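Local structure of peptide-binding protein (Photobacterium damsela subsp. piscicida, 6SQX) at residues R230-E244 with V282-M294. The protein is a secreted NlpC/P60 endopeptidase of the peptidase C40 family that cleaves the peptidoglycan of potentially competing bacteria. Numbering follows the deposited sequence. Where two conformers were deposited one is given.
Sequences RLVTPTVRKQDLPIE and VNSKNLKFTTWPM
V232, T233 and P234 pair antiparallel with T291, T290 and F289, joining the first and last strands of a five-stranded sheet ordered like the one with strands 142-145 and 215-217 in the SH3 region, consistent with a second SH3-like barrel. The short strand axes come within 4.4 Å at 144°. T233 and T290 form the hydrogen-bonded pair, each backbone N giving to the other's O; on either side, W292 N reaches L231 O (2.8 Å) and T235 N reaches K288 O.

Past P234 segment 230-244 leaves the strand, and the Q239 amide takes over the pairing. Its OE1 accepts K288 N (2.8 Å) in the carbonyl plane, on a lone pair, while NE2 gives to K288 O (3.0 Å) almost within its own amide plane; these two bonds fix the amide's rotation. T235 N and Q239 NE2 approach K288 O from opposite faces. Chi1 of 65° sets CG between backbone N and carbonyl carbon, and the chain then extends to K288.

V232 makes an off-centre CH-pi contact with the F289 ring through CG2, its CB lying 3.6 Å from F289 CD1. One residue on, CB and CG2 of T233 meet CD1 of W292, with CG2 at the indole edge; W292 NE1 bonds to S333 O, tying the sheet to the NlpC/P60 region. Farther along, L241 CD2 touches L287 CD1 (3.7 Å), and P242 CD lies against V282 CG1 (3.6 Å).

N283 ND2 meets E244 OE2 from above the carboxylate plane (2.9 Å), and a water bridges that same oxygen to N283 N.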
ATOM      1  N   ARG A 230     -19.839  -1.958  16.395  1.00 22.98           N
ATOM      2  CA  ARG A 230     -19.816  -1.214  15.149  1.00 22.56           C
ATOM      3  C   ARG A 230     -18.388  -0.737  14.899  1.00 21.37           C
ATOM      4  O   ARG A 230     -17.678  -0.356  15.831  1.00 22.70           O
ATOM      5  CB  ARG A 230     -20.730  -0.014  15.327  1.00 25.50           C
ATOM      6  CG  ARG A 230     -20.879   0.892  14.174  1.00 30.61           C
ATOM      7  CD  ARG A 230     -22.146   1.776  14.429  1.00 32.76           C
ATOM      8  NE  ARG A 230     -22.092   2.461  15.733  1.00 34.56           N
ATOM      9  CZ  ARG A 230     -22.834   2.203  16.816  1.00 34.11           C
ATOM     10  NH1 ARG A 230     -22.600   2.886  17.930  1.00 33.13           N
ATOM     11  NH2 ARG A 230     -23.817   1.316  16.812  1.00 35.75           N
ATOM     12  N   LEU A 231     -17.950  -0.790  13.644  1.00 21.49           N
ATOM     13  CA  LEU A 231     -16.626  -0.325  13.254  1.00 20.12           C
ATOM     14  C   LEU A 231     -16.736   0.962  12.437  1.00 19.74           C
ATOM     15  O   LEU A 231     -17.710   1.168  11.687  1.00 20.46           O
ATOM     16  CB  LEU A 231     -15.910  -1.398  12.420  1.00 20.77           C
ATOM     17  CG  LEU A 231     -15.661  -2.711  13.164  1.00 21.28           C
ATOM     18  CD1 LEU A 231     -15.088  -3.757  12.188  1.00 22.01           C
ATOM     19  CD2 LEU A 231     -14.690  -2.521  14.344  1.00 22.56           C
ATOM     20  N   VAL A 232     -15.726   1.825  12.591  1.00 18.57           N
ATOM     21  CA  VAL A 232     -15.683   3.082  11.870  1.00 17.67           C
ATOM     22  C   VAL A 232     -14.328   3.212  11.193  1.00 18.62           C
ATOM     23  O   VAL A 232     -13.357   2.522  11.522  1.00 19.07           O
ATOM     24  CB  VAL A 232     -15.953   4.323  12.763  1.00 20.05           C
ATOM     25  CG1 VAL A 232     -17.378   4.321  13.304  1.00 21.15           C
ATOM     26  CG2 VAL A 232     -14.904   4.427  13.885  1.00 20.53           C
ATOM     27  N   THR A 233     -14.244   4.167  10.274  1.00 18.27           N
ATOM     28  CA  THR A 233     -13.020   4.399   9.527  1.00 18.74           C
ATOM     29  C   THR A 233     -12.913   5.901   9.288  1.00 17.85           C
ATOM     30  O   THR A 233     -13.946   6.575   9.131  1.00 18.00           O
ATOM     31  CB  THR A 233     -13.017   3.576   8.211  1.00 19.62           C
ATOM     32  OG1 THR A 233     -11.709   3.536   7.632  1.00 19.26           O
ATOM     33  CG2 THR A 233     -14.078   4.083   7.201  1.00 19.26           C
ATOM     34  N   PRO A 234     -11.705   6.457   9.282  1.00 17.77           N
ATOM     35  CA  PRO A 234     -11.606   7.926   9.175  1.00 18.40           C
ATOM     36  C   PRO A 234     -12.022   8.407   7.799  1.00 18.75           C
ATOM     37  O   PRO A 234     -11.836   7.722   6.789  1.00 21.34           O
ATOM     38  CB  PRO A 234     -10.117   8.201   9.389  1.00 18.38           C
ATOM     39  CG  PRO A 234      -9.601   7.000  10.256  1.00 18.44           C
ATOM     40  CD  PRO A 234     -10.412   5.825   9.647  1.00 17.83           C
ATOM     41  N   THR A 235     -12.486   9.653   7.750  1.00 19.21           N
ATOM     42  CA  THR A 235     -12.906  10.254   6.485  1.00 20.27           C
ATOM     43  C   THR A 235     -11.913  11.270   5.934  1.00 19.62           C
ATOM     44  O   THR A 235     -12.187  11.852   4.874  1.00 22.67           O
ATOM     45  CB  THR A 235     -14.297  10.879   6.612  1.00 23.45           C
ATOM     46  OG1 THR A 235     -14.253  11.829   7.668  1.00 25.41           O
ATOM     47  CG2 THR A 235     -15.327   9.793   6.958  1.00 26.15           C
ATOM     48  N   VAL A 236     -10.777  11.496   6.613  1.00 19.32           N
ATOM     49  CA  VAL A 236      -9.686  12.337   6.127  1.00 18.39           C
ATOM     50  C   VAL A 236      -8.381  11.569   6.331  1.00 17.06           C
ATOM     51  O   VAL A 236      -8.332  10.578   7.074  1.00 17.35           O
ATOM     52  CB  VAL A 236      -9.620  13.703   6.860  1.00 20.40           C
ATOM     53  CG1 VAL A 236     -10.915  14.536   6.632  1.00 21.38           C
ATOM     54  CG2 VAL A 236      -9.330  13.523   8.369  1.00 21.12           C
ATOM     55  N   ARG A 237      -7.312  12.020   5.658  1.00 17.95           N
ATOM     56  CA  ARG A 237      -6.086  11.215   5.647  1.00 17.10           C
ATOM     57  C   ARG A 237      -5.457  11.143   7.036  1.00 17.09           C
ATOM     58  O   ARG A 237      -5.104  10.058   7.514  1.00 17.69           O
ATOM     59  CB  ARG A 237      -5.083  11.694   4.585  1.00 19.54           C
ATOM     60  CG  ARG A 237      -3.844  10.771   4.538  1.00 21.95           C
ATOM     61  CD  ARG A 237      -3.002  10.927   3.300  1.00 24.17           C
ATOM     62  NE  ARG A 237      -2.267  12.189   3.196  1.00 25.55           N
ATOM     63  CZ  ARG A 237      -0.960  12.351   3.452  1.00 26.06           C
ATOM     64  NH1 ARG A 237      -0.378  13.530   3.229  1.00 28.70           N
ATOM     65  NH2 ARG A 237      -0.212  11.366   3.932  1.00 24.66           N
ATOM     66  N   LYS A 238      -5.243  12.292   7.686  1.00 17.81           N
ATOM     67  CA  LYS A 238      -4.611  12.333   9.000  1.00 19.41           C
ATOM     68  C   LYS A 238      -5.392  13.247   9.919  1.00 17.89           C
ATOM     69  O   LYS A 238      -5.874  14.291   9.482  1.00 20.10           O
ATOM     70  CB  LYS A 238      -3.206  12.924   8.943  1.00 20.09           C
ATOM     71  CG  LYS A 238      -2.170  11.989   8.207  1.00 21.65           C
ATOM     72  CD  LYS A 238      -0.874  12.699   8.071  1.00 24.10           C
ATOM     73  CE  LYS A 238       0.115  11.921   7.246  1.00 22.85           C
ATOM     74  NZ  LYS A 238       0.838  10.886   8.074  1.00 22.24           N
ATOM     75  N   GLN A 239      -5.481  12.880  11.195  1.00 16.75           N
ATOM     76  CA  GLN A 239      -6.060  13.797  12.168  1.00 17.50           C
ATOM     77  C   GLN A 239      -5.446  13.479  13.527  1.00 17.76           C
ATOM     78  O   GLN A 239      -4.942  12.377  13.755  1.00 19.72           O
ATOM     79  CB  GLN A 239      -7.579  13.691  12.176  1.00 19.57           C
ATOM     80  CG  GLN A 239      -8.067  12.385  12.640  1.00 20.22           C
ATOM     81  CD  GLN A 239      -9.569  12.243  12.280  1.00 20.94           C
ATOM     82  OE1 GLN A 239     -10.422  12.900  12.876  1.00 24.04           O
ATOM     83  NE2 GLN A 239      -9.887  11.406  11.287  1.00 19.74           N
ATOM     84  N   ASP A 240      -5.457  14.466  14.431  1.00 18.88           N
ATOM     85  CA  ASP A 240      -4.851  14.313  15.751  1.00 18.35           C
ATOM     86  C   ASP A 240      -5.873  13.799  16.764  1.00 19.64           C
ATOM     87  O   ASP A 240      -6.993  14.319  16.847  1.00 22.97           O
ATOM     88  CB  ASP A 240      -4.353  15.678  16.214  1.00 19.92           C
ATOM     89  CG  ASP A 240      -3.290  16.223  15.301  1.00 22.11           C
ATOM     90  OD1 ASP A 240      -2.426  15.425  14.894  1.00 24.05           O
ATOM     91  OD2 ASP A 240      -3.307  17.447  14.944  1.00 24.31           O
ATOM     92  N   LEU A 241      -5.480  12.799  17.571  1.00 20.23           N
ATOM     93  CA  LEU A 241      -6.365  12.332  18.640  1.00 24.11           C
ATOM     94  C   LEU A 241      -6.184  13.222  19.874  1.00 30.40           C
ATOM     95  O   LEU A 241      -5.116  13.816  20.049  1.00 35.10           O
ATOM     96  CB  LEU A 241      -6.081  10.870  18.968  1.00 25.26           C
ATOM     97  CG  LEU A 241      -6.442   9.967  17.795  1.00 27.39           C
ATOM     98  CD1 LEU A 241      -6.177   8.496  18.118  1.00 30.99           C
ATOM     99  CD2 LEU A 241      -7.894  10.126  17.331  1.00 28.92           C
ATOM    100  N   PRO A 242      -7.237  13.408  20.688  1.00 31.18           N
ATOM    101  CA  PRO A 242      -7.140  14.320  21.835  1.00 35.24           C
ATOM    102  C   PRO A 242      -6.009  13.927  22.758  1.00 36.94           C
ATOM    103  O   PRO A 242      -5.741  12.737  22.975  1.00 39.63           O
ATOM    104  CB  PRO A 242      -8.481  14.136  22.545  1.00 37.26           C
ATOM    105  CG  PRO A 242      -9.391  13.714  21.532  1.00 37.50           C
ATOM    106  CD  PRO A 242      -8.616  12.962  20.471  1.00 34.10           C
ATOM    107  N   ILE A 243      -5.344  14.947  23.291  1.00 37.05           N
ATOM    108  CA  ILE A 243      -4.326  14.761  24.317  0.57 37.48           C
ATOM    109  C   ILE A 243      -5.001  14.976  25.666  1.00 40.26           C
ATOM    110  O   ILE A 243      -5.413  16.093  26.004  1.00 40.34           O
ATOM    111  CB  ILE A 243      -3.124  15.691  24.113  0.57 36.34           C
ATOM    112  CG1 ILE A 243      -2.580  15.543  22.685  0.57 35.14           C
ATOM    113  CG2 ILE A 243      -2.021  15.339  25.093  0.57 37.40           C
ATOM    114  CD1 ILE A 243      -1.547  16.589  22.320  0.57 33.08           C
ATOM    115  N   GLU A 244      -5.123  13.889  26.425  1.00 45.62           N
ATOM    116  CA  GLU A 244      -5.732  13.934  27.743  1.00 51.35           C
ATOM    117  C   GLU A 244      -4.716  14.410  28.775  1.00 57.68           C
ATOM    118  O   GLU A 244      -3.541  14.651  28.469  1.00 57.86           O
ATOM    119  CB  GLU A 244      -6.339  12.577  28.093  1.00 51.63           C
ATOM    120  CG  GLU A 244      -7.427  12.162  27.119  1.00 51.65           C
ATOM    121  CD  GLU A 244      -8.570  13.162  27.059  1.00 50.54           C
ATOM    122  OE1 GLU A 244      -8.834  13.847  28.078  1.00 51.19           O
ATOM    123  OE2 GLU A 244      -9.214  13.269  25.996  1.00 48.49           O
ATOM    124  N   VAL A 282     -11.778   7.148  23.294  1.00 26.28           N
ATOM    125  CA  VAL A 282     -11.210   8.446  22.942  1.00 27.26           C
ATOM    126  C   VAL A 282     -12.316   9.491  22.927  1.00 29.36           C
ATOM    127  O   VAL A 282     -13.402   9.246  22.401  1.00 29.27           O
ATOM    128  CB  VAL A 282     -10.552   8.350  21.548  1.00 26.91           C
ATOM    129  CG1 VAL A 282      -9.889   9.661  21.150  1.00 28.95           C
ATOM    130  CG2 VAL A 282      -9.541   7.202  21.498  1.00 27.45           C
ATOM    131  N   ASN A 283     -12.051  10.664  23.492  1.00 34.00           N
ATOM    132  CA  ASN A 283     -12.999  11.776  23.323  1.00 40.67           C
ATOM    133  C   ASN A 283     -13.062  12.156  21.844  1.00 41.51           C
ATOM    134  O   ASN A 283     -12.060  12.581  21.261  1.00 43.38           O
ATOM    135  CB  ASN A 283     -12.570  12.965  24.174  1.00 48.43           C
ATOM    136  CG  ASN A 283     -12.943  12.788  25.655  1.00 56.13           C
ATOM    137  OD1 ASN A 283     -14.003  12.232  25.982  1.00 58.47           O
ATOM    138  ND2 ASN A 283     -12.068  13.245  26.551  1.00 58.74           N
ATOM    139  N   SER A 284     -14.220  11.970  21.215  1.00 40.33           N
ATOM    140  CA  SER A 284     -14.315  11.972  19.760  0.83 39.25           C
ATOM    141  C   SER A 284     -15.082  13.161  19.191  1.00 41.44           C
ATOM    142  O   SER A 284     -15.394  13.158  17.991  1.00 39.23           O
ATOM    143  CB  SER A 284     -14.930  10.658  19.276  0.83 35.08           C
ATOM    144  OG  SER A 284     -14.142   9.557  19.727  0.83 30.06           O
ATOM    145  N   LYS A 285     -15.399  14.171  20.014  1.00 44.17           N
ATOM    146  CA  LYS A 285     -16.238  15.273  19.544  1.00 48.35           C
ATOM    147  C   LYS A 285     -15.749  15.875  18.222  1.00 46.15           C
ATOM    148  O   LYS A 285     -16.555  16.162  17.327  1.00 49.16           O
ATOM    149  CB  LYS A 285     -16.390  16.339  20.635  1.00 54.08           C
ATOM    150  CG  LYS A 285     -15.099  17.069  21.009  1.00 60.16           C
ATOM    151  CD  LYS A 285     -14.259  16.285  22.017  1.00 65.28           C
ATOM    152  CE  LYS A 285     -12.879  16.913  22.203  1.00 68.18           C
ATOM    153  NZ  LYS A 285     -12.040  16.157  23.183  1.00 69.44           N
ATOM    154  N   ASN A 286     -14.439  16.056  18.063  1.00 40.22           N
ATOM    155  CA  ASN A 286     -13.911  16.735  16.885  1.00 37.72           C
ATOM    156  C   ASN A 286     -13.343  15.789  15.838  1.00 34.06           C
ATOM    157  O   ASN A 286     -12.664  16.249  14.916  1.00 35.28           O
ATOM    158  CB  ASN A 286     -12.832  17.737  17.285  1.00 40.79           C
ATOM    159  CG  ASN A 286     -13.366  18.838  18.156  1.00 46.46           C
ATOM    160  OD1 ASN A 286     -14.344  19.508  17.799  1.00 47.72           O
ATOM    161  ND2 ASN A 286     -12.742  19.028  19.321  1.00 48.63           N
ATOM    162  N   LEU A 287     -13.594  14.491  15.958  1.00 28.71           N
ATOM    163  CA  LEU A 287     -12.975  13.530  15.055  1.00 26.05           C
ATOM    164  C   LEU A 287     -13.840  13.321  13.814  1.00 25.92           C
ATOM    165  O   LEU A 287     -15.059  13.514  13.840  1.00 29.31           O
ATOM    166  CB  LEU A 287     -12.722  12.191  15.751  1.00 26.32           C
ATOM    167  CG  LEU A 287     -11.748  12.272  16.922  1.00 28.50           C
ATOM    168  CD1 LEU A 287     -11.494  10.873  17.496  1.00 28.19           C
ATOM    169  CD2 LEU A 287     -10.427  12.984  16.555  1.00 29.56           C
ATOM    170  N   LYS A 288     -13.187  12.908  12.719  1.00 22.61           N
ATOM    171  CA  LYS A 288     -13.830  12.758  11.410  1.00 22.58           C
ATOM    172  C   LYS A 288     -13.761  11.281  11.003  1.00 20.23           C
ATOM    173  O   LYS A 288     -12.703  10.772  10.582  1.00 19.91           O
ATOM    174  CB  LYS A 288     -13.173  13.639  10.359  1.00 24.65           C
ATOM    175  CG  LYS A 288     -13.115  15.158  10.705  1.00 30.43           C
ATOM    176  CD  LYS A 288     -11.599  15.510  10.852  1.00 38.79           C
ATOM    177  CE  LYS A 288     -11.223  16.987  10.955  1.00 43.98           C
ATOM    178  NZ  LYS A 288      -9.731  17.136  11.236  1.00 44.03           N
ATOM    179  N   PHE A 289     -14.891  10.591  11.139  1.00 20.29           N
ATOM    180  CA  PHE A 289     -14.964   9.179  10.799  1.00 19.88           C
ATOM    181  C   PHE A 289     -16.392   8.836  10.429  1.00 20.07           C
ATOM    182  O   PHE A 289     -17.314   9.634  10.638  1.00 22.31           O
ATOM    183  CB  PHE A 289     -14.413   8.241  11.905  1.00 20.49           C
ATOM    184  CG  PHE A 289     -15.073   8.389  13.263  1.00 22.16           C
ATOM    185  CD1 PHE A 289     -16.337   7.854  13.512  1.00 23.06           C
ATOM    186  CD2 PHE A 289     -14.398   9.024  14.300  1.00 23.92           C
ATOM    187  CE1 PHE A 289     -16.941   7.982  14.781  1.00 24.73           C
ATOM    188  CE2 PHE A 289     -14.977   9.158  15.564  1.00 25.44           C
ATOM    189  CZ  PHE A 289     -16.245   8.625  15.814  1.00 25.96           C
ATOM    190  N   THR A 290     -16.569   7.640   9.875  1.00 20.19           N
ATOM    191  CA  THR A 290     -17.879   7.181   9.450  1.00 21.70           C
ATOM    192  C   THR A 290     -17.965   5.667   9.609  1.00 21.21           C
ATOM    193  O   THR A 290     -16.950   4.980   9.636  1.00 20.67           O
ATOM    194  CB  THR A 290     -18.190   7.622   8.007  1.00 24.25           C
ATOM    195  OG1 THR A 290     -19.599   7.529   7.756  1.00 26.35           O
ATOM    196  CG2 THR A 290     -17.470   6.738   7.035  1.00 22.89           C
ATOM    197  N   THR A 291     -19.193   5.156   9.691  0.77 21.90           N
ATOM    198  CA  THR A 291     -19.357   3.713   9.825  0.77 21.77           C
ATOM    199  C   THR A 291     -18.700   2.989   8.657  0.77 21.52           C
ATOM    200  O   THR A 291     -18.859   3.374   7.493  0.77 23.16           O
ATOM    201  CB  THR A 291     -20.848   3.344   9.906  0.77 23.27           C
ATOM    202  OG1 THR A 291     -21.437   3.956  11.063  0.77 25.05           O
ATOM    203  CG2 THR A 291     -21.040   1.818   9.978  0.77 23.30           C
ATOM    204  N   TRP A 292     -17.964   1.933   8.973  1.00 20.60           N
ATOM    205  CA  TRP A 292     -17.238   1.134   8.001  1.00 19.84           C
ATOM    206  C   TRP A 292     -18.031  -0.139   7.707  1.00 20.63           C
ATOM    207  O   TRP A 292     -18.664  -0.686   8.613  1.00 21.96           O
ATOM    208  CB  TRP A 292     -15.870   0.776   8.594  1.00 21.13           C
ATOM    209  CG  TRP A 292     -15.042  -0.062   7.682  1.00 20.47           C
ATOM    210  CD1 TRP A 292     -14.131   0.376   6.764  1.00 19.96           C
ATOM    211  CD2 TRP A 292     -15.033  -1.492   7.614  1.00 21.80           C
ATOM    212  NE1 TRP A 292     -13.587  -0.694   6.088  1.00 19.21           N
ATOM    213  CE2 TRP A 292     -14.127  -1.852   6.601  1.00 20.09           C
ATOM    214  CE3 TRP A 292     -15.735  -2.495   8.290  1.00 22.75           C
ATOM    215  CZ2 TRP A 292     -13.861  -3.190   6.276  1.00 21.18           C
ATOM    216  CZ3 TRP A 292     -15.507  -3.821   7.934  1.00 23.20           C
ATOM    217  CH2 TRP A 292     -14.572  -4.153   6.943  1.00 23.57           C
ATOM    218  N   PRO A 293     -18.051  -0.655   6.459  1.00 20.46           N
ATOM    219  CA  PRO A 293     -17.416  -0.039   5.284  1.00 21.05           C
ATOM    220  C   PRO A 293     -18.155   1.182   4.777  1.00 20.15           C
ATOM    221  O   PRO A 293     -19.389   1.259   4.849  1.00 22.66           O
ATOM    222  CB  PRO A 293     -17.505  -1.131   4.217  1.00 20.19           C
ATOM    223  CG  PRO A 293     -17.802  -2.398   4.963  1.00 22.78           C
ATOM    224  CD  PRO A 293     -18.617  -1.987   6.129  1.00 22.26           C
ATOM    225  N   MET A 294     -17.387   2.137   4.259  1.00 19.78           N
ATOM    226  CA  MET A 294     -18.001   3.309   3.667  1.00 20.04           C
ATOM    227  C   MET A 294     -18.797   2.883   2.428  1.00 21.85           C
ATOM    228  O   MET A 294     -18.394   1.981   1.688  1.00 22.08           O
ATOM    229  CB  MET A 294     -16.889   4.272   3.272  1.00 20.70           C
ATOM    230  CG  MET A 294     -17.335   5.526   2.579  1.00 22.65           C
ATOM    231  SD  MET A 294     -15.971   6.702   2.281  1.00 23.99           S
ATOM    232  CE  MET A 294     -15.546   7.191   3.938  1.00 24.46           C
TER
HETATM  233  O   HOH W   1     -19.452  -1.555  11.265  1.00 26.38           O
HETATM  234  O   HOH W   2      -7.344  16.579   9.804  1.00 25.56           O
HETATM  235  O   HOH W   3     -10.186  15.688  13.499  1.00 30.92           O
HETATM  236  O   HOH W   4      -9.308  10.883  24.673  1.00 43.58           O